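Local coordinates for protein 3',5'-cyclic-nucleotide phosphodiesterase 1 (Saccharomyces cerevisiae, PDB 4OJV) that belongs to the class-II phosphodiesterases, a family of the metallo-hydrolase clan, and carries a pair of zinc ions bound by histidine and aspartate side chains, at residues 5-10 with 22-27; 84-89 with 363-368; 211-216 with 242-247. All blocks are in the same frame, centred on the assembly; numbering follows the deposited sequence.

In the fold
Two facing mixed sheets carry the three contacts, as in the metallo-beta-lactamase fold, and together they illustrate how a metal site is built at one end of such a sandwich. Contacts 1 and 2 lie side by side in one sheet, their centres 9 Å apart: strand 4-8 pairs with 22-27 in the first, and its other neighbour, 365-368, pairs with 86-88 in the second. Contact 3 joins the end of a strand of the other sheet to a loop and holds zinc ligands. Its centre is 22 Å from contact 1's and 27 Å from contact 2's, within whose long chain loop it nests. The side chain of Phe-23 lies about 10 Å from a zinc ion.

Contact 1. Residues 5-10 with 22-27; sequences EITILG and CFILKP
Lys-26 lies beside Glu-5, both side chains leaving the same face of an antiparallel pair and pointing the same way. From CB of Lys-26, CG takes the crowded position between backbone N and carbonyl carbon (chi1 64°), within 4.0 Å of Glu-5 CB. CD then passes Glu-5 OE2 at 3.6 Å; a bend at chi3 (-77°) keeps CE near that oxygen, and another at chi4 places NZ. NZ forms a salt bridge of 3.1 Å with Glu-5 OE2, meeting it from above the carboxylate plane, 62° out of it. The same NZ donates to Pro-27 O (2.8 Å), and Thr-30 O and Ser-93 OG are further partners; Ser-91 OG bonds Glu-5 OE2.

Backbone hydrogen bonds in both directions join Glu-5 with Lys-26 and Thr-7 with Ile-24, until a classic beta bulge shifts the register: Leu-9 N (weakly) and Gly-10 N both reach Cys-22 O, and Cys-22 N returns a bond to Gly-10 O. Leu-9 starts toward the partner strand, and its CD1 lies 3.6 Å from Ile-24 CG1 and 4.0 Å from Cys-22 SG. Helix 44-53 packs on Thr-7 and Leu-9.

The other face belongs to Ile-6, Ile-8, Phe-23 and Leu-25. Ile-8 CD1 approaches Phe-23 CD1 at 3.7 Å, and Ile-6 CG1 touches Leu-25 CD2 at 3.7 Å. In the sandwich interior Ile-239 touches Ile-6 and Leu-25, and Val-241 touches Phe-23.

Contact 2. Residues 84-89 with 363-368; sequences LNIQKG and EGHTLF
Ile-86 and Leu-367 run alongside each other, CD1 of the isoleucine 3.8 Å from CD2 of the buried leucine. With chi2 of Ile-86 extended (169°), CD1 also reaches His-365 CB. Leu-84 closes in obliquely, its CD2 3.9 Å from that same Leu-367 CD2, and Ile-323 of the facing sheet touches both leucines.

The firm part of the contact is its backbone ladder, an antiparallel pair at the margin of the larger sheet, where 86-88 is the outermost strand within the chain. Gln-87 and Thr-366 exchange hydrogen bonds in both directions, Phe-368 N donates to Asn-85 O, and Gly-89 N adds another to Gly-364 O. Thr-366 OG1 donates to Gly-89 O at 2.8 Å, in the carbonyl plane.

On the solvent side the exposed Asn-85, Gln-87 and Lys-88 make only scattered side-chain contacts with segment 363-368. Gln-87 CG brushes Phe-368 CE1 at 3.6 Å, the two side chains crossing at about a right angle; Asn-85 meets Phe-368 at a slant, OD1 3.6 Å from CD1, and the end of Lys-88 leads away from the strand pair.

The buried His-365 ring lies against Lys-88, CD2 3.5 Å from its CA. Its ND1 donates to Glu-363 O (2.9 Å) and its NE2 is hydrogen-bonded to Glu-63 OE2, a carboxylate that would be expected to favour a protonated imidazole.

Contact 3. Residues 211-216 with 242-247; sequences VHHGIG and CGDVEQ. With ZN (zinc ion), chain D; ZN (zinc ion), chain E.
His-213 and Asp-244 lie side by side and point the same way, and their ends meet the two zinc ions of a metallo-beta-lactamase fold. Here the end of a long strand meets the loop that follows strand 238-242. The imidazole and carboxylate planes stand nearly perpendicular, 88° apart, with Asp-244 CB over the centre of the ring, although it is modelled too close to His-213 CE1 for that spacing to be trusted.

CG of His-213 is anti to the backbone N (chi1 174°), and the ring presents NE2 to the zinc ion of chain D at 2.1 Å. Asp-244 bridges the metals through one oxygen: OD2 lies 2.2 Å from the zinc ion of chain D and 2.1 Å from that of chain E. Water 3 bridges the same pair. His-128 and His-130 add to the first ion's shell; Asp-132, His-133 and His-326 add to the second's. The hydrogen bond of His-213 ND1 to Gly-293 O, with the NE2-zinc bond, helps to set the ring's rotation.

Beyond the metals, the loop is tied to the strand by Glu-246. Its N donates to His-212 O (3.0 Å, 163° at the hydrogen). CG of Glu-246 sits between the backbone N and carbonyl carbon, and the chain beyond is extended, reaching Gly-214 with OE1, which accepts a weak bond from Gly-214 N at 2.9 Å. The backbone of Gly-214 takes a shape in which a CB would jam against the carbonyl O of His-213.

Val-211 and Val-245 cross obliquely on the buried side, CG2 to CG2 at 3.6 Å, with Leu-257 of helix 256-267 touching both. Water 1 completes the seam, accepting from His-212 N and donating to Glu-246 O, each at 2.9 Å.

Contact 1. Residues 5-10 with 22-27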
loop_
_atom_site.group_PDB
_atom_site.type_symbol
_atom_site.label_atom_id
_atom_site.label_comp_id
_atom_site.label_asym_id
_atom_site.label_seq_id
_atom_site.Cartn_x
_atom_site.Cartn_y
_atom_site.Cartn_z
ATOM N N GLU A 5 19.625 -5.439 14.959
ATOM C CA GLU A 5 19.383 -4.312 14.066
ATOM C C GLU A 5 17.941 -4.387 13.582
ATOM O O GLU A 5 17.508 -5.421 13.052
ATOM C CB GLU A 5 20.335 -4.322 12.870
ATOM C CG GLU A 5 21.782 -4.070 13.261
ATOM C CD GLU A 5 22.768 -4.170 12.105
ATOM O OE1 GLU A 5 23.986 -4.047 12.373
ATOM O OE2 GLU A 5 22.340 -4.371 10.948
ATOM N N ILE A 6 17.201 -3.299 13.780
ATOM C CA ILE A 6 15.791 -3.243 13.400
ATOM C C ILE A 6 15.614 -2.138 12.370
ATOM O O ILE A 6 15.815 -0.964 12.684
ATOM C CB ILE A 6 14.869 -2.961 14.604
ATOM C CG1 ILE A 6 15.083 -3.981 15.738
ATOM C CG2 ILE A 6 13.414 -2.939 14.143
ATOM C CD1 ILE A 6 14.188 -3.738 16.937
ATOM N N THR A 7 15.253 -2.510 11.144
ATOM C CA THR A 7 14.979 -1.528 10.104
ATOM C C THR A 7 13.481 -1.229 10.123
ATOM O O THR A 7 12.664 -2.128 9.939
ATOM C CB THR A 7 15.371 -2.038 8.705
ATOM O OG1 THR A 7 16.684 -2.610 8.730
ATOM C CG2 THR A 7 15.344 -0.890 7.708
ATOM N N ILE A 8 13.132 0.030 10.339
ATOM C CA ILE A 8 11.733 0.444 10.345
ATOM C C ILE A 8 11.306 0.745 8.914
ATOM O O ILE A 8 11.637 1.800 8.377
ATOM C CB ILE A 8 11.501 1.677 11.240
ATOM C CG1 ILE A 8 12.140 1.480 12.620
ATOM C CG2 ILE A 8 10.008 1.981 11.331
ATOM C CD1 ILE A 8 11.517 0.409 13.474
ATOM N N LEU A 9 10.621 -0.198 8.271
ATOM C CA LEU A 9 10.105 0.058 6.927
ATOM C C LEU A 9 8.812 0.842 6.972
ATOM O O LEU A 9 8.575 1.707 6.125
ATOM C CB LEU A 9 9.921 -1.229 6.122
ATOM C CG LEU A 9 11.192 -2.006 5.803
ATOM C CD1 LEU A 9 10.884 -3.144 4.850
ATOM C CD2 LEU A 9 12.293 -1.123 5.222
ATOM N N GLY A 10 7.970 0.538 7.953
ATOM C CA GLY A 10 6.699 1.226 8.081
ATOM C C GLY A 10 6.240 1.240 9.516
ATOM O O GLY A 10 6.306 0.219 10.217
ATOM N N CYS A 22 5.728 -2.609 9.205
ATOM C CA CYS A 22 6.684 -3.659 8.848
ATOM C C CYS A 22 8.052 -3.314 9.424
ATOM O O CYS A 22 8.552 -2.194 9.218
ATOM C CB CYS A 22 6.808 -3.807 7.332
ATOM S SG CYS A 22 8.002 -5.086 6.844
ATOM N N PHE A 23 8.657 -4.274 10.126
ATOM C CA PHE A 23 9.992 -4.100 10.705
ATOM C C PHE A 23 10.878 -5.230 10.220
ATOM O O PHE A 23 10.463 -6.387 10.229
ATOM C CB PHE A 23 9.905 -4.112 12.238
ATOM C CG PHE A 23 8.790 -3.262 12.780
ATOM C CD1 PHE A 23 8.785 -1.880 12.608
ATOM C CD2 PHE A 23 7.723 -3.848 13.441
ATOM C CE1 PHE A 23 7.737 -1.110 13.096
ATOM C CE2 PHE A 23 6.677 -3.083 13.931
ATOM C CZ PHE A 23 6.684 -1.712 13.762
ATOM N N ILE A 24 12.088 -4.916 9.765
ATOM C CA ILE A 24 13.064 -5.929 9.374
ATOM C C ILE A 24 14.035 -6.151 10.531
ATOM O O ILE A 24 14.491 -5.190 11.154
ATOM C CB ILE A 24 13.835 -5.490 8.107
ATOM C CG1 ILE A 24 12.886 -5.254 6.928
ATOM C CG2 ILE A 24 14.952 -6.474 7.764
ATOM C CD1 ILE A 24 12.069 -6.454 6.531
ATOM N N LEU A 25 14.357 -7.413 10.800
ATOM C CA LEU A 25 15.289 -7.771 11.869
ATOM C C LEU A 25 16.463 -8.560 11.329
ATOM O O LEU A 25 16.287 -9.434 10.468
ATOM C CB LEU A 25 14.602 -8.652 12.908
ATOM C CG LEU A 25 13.257 -8.226 13.491
ATOM C CD1 LEU A 25 12.750 -9.264 14.480
ATOM C CD2 LEU A 25 13.362 -6.866 14.153
ATOM N N LYS A 26 17.647 -8.290 11.876
ATOM C CA LYS A 26 18.812 -9.138 11.655
ATOM C C LYS A 26 19.753 -8.994 12.847
ATOM O O LYS A 26 19.665 -8.026 13.604
ATOM C CB LYS A 26 19.532 -8.787 10.346
ATOM C CG LYS A 26 20.131 -7.381 10.319
ATOM C CD LYS A 26 20.917 -7.100 9.035
ATOM C CE LYS A 26 22.301 -7.740 9.004
ATOM N NZ LYS A 26 23.228 -7.218 10.052
ATOM N N PRO A 27 20.679 -9.953 13.019
ATOM C CA PRO A 27 21.699 -9.784 14.045
ATOM C C PRO A 27 22.562 -8.567 13.740
ATOM O O PRO A 27 22.811 -8.248 12.574
ATOM C CB PRO A 27 22.536 -11.062 13.920
ATOM C CG PRO A 27 21.610 -12.066 13.318
ATOM C CD PRO A 27 20.788 -11.263 12.348
#

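Contact 2. Residues 84-89 with 363-368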
loop_
_atom_site.group_PDB
_atom_site.type_symbol
_atom_site.label_atom_id
_atom_site.label_comp_id
_atom_site.label_asym_id
_atom_site.label_seq_id
_atom_site.Cartn_x
_atom_site.Cartn_y
_atom_site.Cartn_z
ATOM N N LEU A 84 18.938 7.077 22.079
ATOM C CA LEU A 84 18.612 6.027 21.122
ATOM C C LEU A 84 19.689 5.878 20.061
ATOM O O LEU A 84 20.087 6.848 19.424
ATOM C CB LEU A 84 17.266 6.313 20.455
ATOM C CG LEU A 84 16.779 5.242 19.476
ATOM C CD1 LEU A 84 16.440 3.949 20.211
ATOM C CD2 LEU A 84 15.578 5.775 18.708
ATOM N N ASN A 85 20.134 4.640 19.865
ATOM C CA ASN A 85 21.103 4.326 18.839
ATOM C C ASN A 85 20.349 4.096 17.523
ATOM O O ASN A 85 19.784 3.019 17.287
ATOM C CB ASN A 85 21.904 3.089 19.258
ATOM C CG ASN A 85 23.133 2.862 18.406
ATOM O OD1 ASN A 85 23.223 3.341 17.278
ATOM N ND2 ASN A 85 24.099 2.116 18.950
ATOM N N ILE A 86 20.345 5.120 16.681
ATOM C CA ILE A 86 19.565 5.141 15.449
ATOM C C ILE A 86 20.404 5.720 14.319
ATOM O O ILE A 86 21.229 6.617 14.533
ATOM C CB ILE A 86 18.258 5.955 15.647
ATOM C CG1 ILE A 86 17.375 5.965 14.387
ATOM C CG2 ILE A 86 18.555 7.370 16.147
ATOM C CD1 ILE A 86 15.987 6.525 14.637
ATOM N N GLN A 87 20.198 5.202 13.118
ATOM C CA GLN A 87 20.830 5.756 11.940
ATOM C C GLN A 87 19.830 5.835 10.806
ATOM O O GLN A 87 18.911 5.026 10.729
ATOM C CB GLN A 87 22.033 4.906 11.527
ATOM C CG GLN A 87 23.115 4.767 12.597
ATOM C CD GLN A 87 24.046 5.969 12.698
ATOM O OE1 GLN A 87 23.605 7.106 12.898
ATOM N NE2 GLN A 87 25.336 5.718 12.578
ATOM N N LYS A 88 19.999 6.813 9.929
ATOM C CA LYS A 88 19.210 6.886 8.713
ATOM C C LYS A 88 19.698 5.832 7.737
ATOM O O LYS A 88 20.904 5.600 7.608
ATOM C CB LYS A 88 19.336 8.274 8.078
ATOM C CG LYS A 88 18.441 8.478 6.868
ATOM C CD LYS A 88 18.586 9.867 6.269
ATOM C CE LYS A 88 17.652 10.021 5.081
ATOM N NZ LYS A 88 17.559 11.428 4.604
ATOM N N GLY A 89 18.757 5.202 7.043
ATOM C CA GLY A 89 19.072 4.242 6.006
ATOM C C GLY A 89 19.318 2.839 6.511
ATOM O O GLY A 89 19.099 2.531 7.692
ATOM N N GLU A 363 10.160 5.588 10.047
ATOM C CA GLU A 363 10.435 4.889 8.808
ATOM C C GLU A 363 11.748 5.348 8.204
ATOM O O GLU A 363 12.140 6.515 8.354
ATOM C CB GLU A 363 9.325 5.168 7.802
ATOM C CG GLU A 363 7.979 4.627 8.208
ATOM C CD GLU A 363 7.134 5.541 9.078
ATOM O OE1 GLU A 363 7.592 6.608 9.637
ATOM O OE2 GLU A 363 5.956 5.132 9.184
ATOM N N GLY A 364 12.429 4.432 7.530
ATOM C CA GLY A 364 13.656 4.785 6.827
ATOM C C GLY A 364 14.861 4.870 7.744
ATOM O O GLY A 364 15.882 5.439 7.362
ATOM N N HIS A 365 14.750 4.299 8.943
ATOM C CA HIS A 365 15.833 4.301 9.925
ATOM C C HIS A 365 16.062 2.927 10.475
ATOM O O HIS A 365 15.160 2.086 10.456
ATOM C CB HIS A 365 15.526 5.287 11.056
ATOM C CG HIS A 365 15.467 6.711 10.593
ATOM N ND1 HIS A 365 14.402 7.217 9.941
ATOM C CD2 HIS A 365 16.422 7.723 10.640
ATOM C CE1 HIS A 365 14.653 8.499 9.620
ATOM N NE2 HIS A 365 15.892 8.799 10.040
ATOM N N THR A 366 17.272 2.696 10.974
ATOM C CA THR A 366 17.647 1.462 11.634
ATOM C C THR A 366 17.962 1.738 13.099
ATOM O O THR A 366 18.655 2.708 13.428
ATOM C CB THR A 366 18.863 0.819 10.934
ATOM O OG1 THR A 366 18.533 0.593 9.560
ATOM C CG2 THR A 366 19.240 -0.513 11.582
ATOM N N LEU A 367 17.422 0.898 13.975
ATOM C CA LEU A 367 17.714 0.946 15.409
ATOM C C LEU A 367 18.698 -0.154 15.747
ATOM O O LEU A 367 18.626 -1.248 15.187
ATOM C CB LEU A 367 16.449 0.713 16.232
ATOM C CG LEU A 367 15.216 1.534 15.886
ATOM C CD1 LEU A 367 14.065 1.186 16.815
ATOM C CD2 LEU A 367 15.541 3.007 15.989
ATOM N N PHE A 368 19.590 0.132 16.692
ATOM C CA PHE A 368 20.626 -0.802 17.114
ATOM C C PHE A 368 20.405 -1.008 18.597
ATOM O O PHE A 368 20.639 -0.091 19.383
ATOM C CB PHE A 368 22.012 -0.221 16.813
ATOM C CG PHE A 368 22.244 0.058 15.348
ATOM C CD1 PHE A 368 21.768 1.219 14.762
ATOM C CD2 PHE A 368 22.924 -0.858 14.549
ATOM C CE1 PHE A 368 21.953 1.462 13.406
ATOM C CE2 PHE A 368 23.123 -0.613 13.196
ATOM C CZ PHE A 368 22.643 0.552 12.624
#

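Contact 3. Residues 211-216 with 242-247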
loop_
_atom_site.group_PDB
_atom_site.type_symbol
_atom_site.label_atom_id
_atom_site.label_comp_id
_atom_site.label_asym_id
_atom_site.label_seq_id
_atom_site.Cartn_x
_atom_site.Cartn_y
_atom_site.Cartn_z
ATOM N N VAL A 211 -2.963 -11.694 21.702
ATOM C CA VAL A 211 -3.497 -10.537 22.424
ATOM C C VAL A 211 -4.826 -10.107 21.785
ATOM O O VAL A 211 -5.190 -10.593 20.704
ATOM C CB VAL A 211 -2.494 -9.348 22.493
ATOM C CG1 VAL A 211 -1.205 -9.745 23.205
ATOM C CG2 VAL A 211 -2.199 -8.774 21.109
ATOM N N HIS A 212 -5.547 -9.207 22.453
ATOM C CA HIS A 212 -6.803 -8.670 21.922
ATOM C C HIS A 212 -6.608 -7.432 21.084
ATOM O O HIS A 212 -5.790 -6.568 21.413
ATOM C CB HIS A 212 -7.777 -8.325 23.040
ATOM C CG HIS A 212 -8.204 -9.501 23.877
ATOM N ND1 HIS A 212 -8.970 -10.507 23.410
ATOM C CD2 HIS A 212 -7.934 -9.791 25.199
ATOM C CE1 HIS A 212 -9.185 -11.392 24.405
ATOM N NE2 HIS A 212 -8.552 -10.952 25.495
ATOM N N HIS A 213 -7.432 -7.296 20.046
ATOM C CA HIS A 213 -7.374 -6.163 19.111
ATOM C C HIS A 213 -8.772 -5.809 18.639
ATOM O O HIS A 213 -9.038 -5.619 17.453
ATOM C CB HIS A 213 -6.374 -6.489 17.984
ATOM C CG HIS A 213 -6.302 -5.470 16.858
ATOM N ND1 HIS A 213 -6.428 -4.140 17.050
ATOM C CD2 HIS A 213 -6.099 -5.650 15.499
ATOM C CE1 HIS A 213 -6.326 -3.502 15.862
ATOM N NE2 HIS A 213 -6.108 -4.420 14.916
ATOM N N GLY A 214 -9.698 -5.722 19.593
ATOM C CA GLY A 214 -11.048 -5.247 19.309
ATOM C C GLY A 214 -11.996 -6.363 18.939
ATOM O O GLY A 214 -11.746 -7.539 19.223
ATOM N N ILE A 215 -13.092 -5.987 18.297
ATOM C CA ILE A 215 -14.152 -6.935 17.950
ATOM C C ILE A 215 -14.690 -6.623 16.561
ATOM O O ILE A 215 -14.574 -5.489 16.083
ATOM C CB ILE A 215 -15.319 -6.943 18.975
ATOM C CG1 ILE A 215 -15.975 -5.560 19.060
ATOM C CG2 ILE A 215 -14.849 -7.423 20.345
ATOM C CD1 ILE A 215 -17.251 -5.504 19.875
ATOM N N GLY A 216 -15.279 -7.624 15.920
ATOM C CA GLY A 216 -15.894 -7.420 14.616
ATOM C C GLY A 216 -17.015 -6.396 14.660
ATOM O O GLY A 216 -17.828 -6.404 15.587
ATOM N N CYS A 242 5.404 -5.963 18.566
ATOM C CA CYS A 242 3.974 -6.142 18.831
ATOM C C CYS A 242 3.078 -5.860 17.638
ATOM O O CYS A 242 3.309 -4.927 16.859
ATOM C CB CYS A 242 3.533 -5.211 19.967
ATOM S SG CYS A 242 4.438 -5.431 21.513
ATOM N N GLY A 243 2.015 -6.646 17.527
ATOM C CA GLY A 243 0.890 -6.267 16.681
ATOM C C GLY A 243 -0.059 -5.328 17.404
ATOM O O GLY A 243 0.073 -5.116 18.621
ATOM N N ASP A 244 -1.028 -4.790 16.656
ATOM C CA ASP A 244 -2.034 -3.864 17.194
ATOM C C ASP A 244 -2.688 -4.523 18.414
ATOM O O ASP A 244 -2.869 -5.747 18.440
ATOM C CB ASP A 244 -3.157 -3.540 16.172
ATOM C CG ASP A 244 -2.665 -2.982 14.798
ATOM O OD1 ASP A 244 -1.405 -2.778 14.731
ATOM O OD2 ASP A 244 -3.563 -2.821 13.814
ATOM N N VAL A 245 -3.061 -3.724 19.403
ATOM C CA VAL A 245 -3.517 -4.279 20.673
ATOM C C VAL A 245 -4.335 -3.251 21.443
ATOM O O VAL A 245 -4.115 -2.041 21.330
ATOM C CB VAL A 245 -2.308 -4.786 21.513
ATOM C CG1 VAL A 245 -1.398 -3.627 21.917
ATOM C CG2 VAL A 245 -2.758 -5.573 22.741
ATOM N N GLU A 246 -5.285 -3.759 22.231
ATOM C CA GLU A 246 -6.020 -2.969 23.213
ATOM C C GLU A 246 -5.931 -3.650 24.577
ATOM O O GLU A 246 -5.626 -4.842 24.673
ATOM C CB GLU A 246 -7.483 -2.807 22.788
ATOM C CG GLU A 246 -8.235 -4.120 22.696
ATOM C CD GLU A 246 -9.708 -3.950 22.407
ATOM O OE1 GLU A 246 -10.393 -4.988 22.344
ATOM O OE2 GLU A 246 -10.174 -2.798 22.240
ATOM N N GLN A 247 -6.193 -2.885 25.632
ATOM C CA GLN A 247 -6.278 -3.432 26.986
ATOM C C GLN A 247 -7.318 -4.556 27.062
ATOM O O GLN A 247 -8.322 -4.530 26.355
ATOM C CB GLN A 247 -6.629 -2.301 27.969
ATOM C CG GLN A 247 -6.889 -2.718 29.413
ATOM C CD GLN A 247 -7.456 -1.599 30.274
ATOM O OE1 GLN A 247 -7.083 -1.454 31.440
ATOM N NE2 GLN A 247 -8.364 -0.807 29.709
HETATM ZN ZN ZN D . -5.299 -3.942 12.994
HETATM ZN ZN ZN E . -2.869 -1.859 12.075
HETATM O O HOH W 1 -4.928 -7.619 24.751
HETATM O O HOH W 2 -11.060 -7.854 21.972
HETATM O O HOH W 3 -4.471 -2.974 11.572
#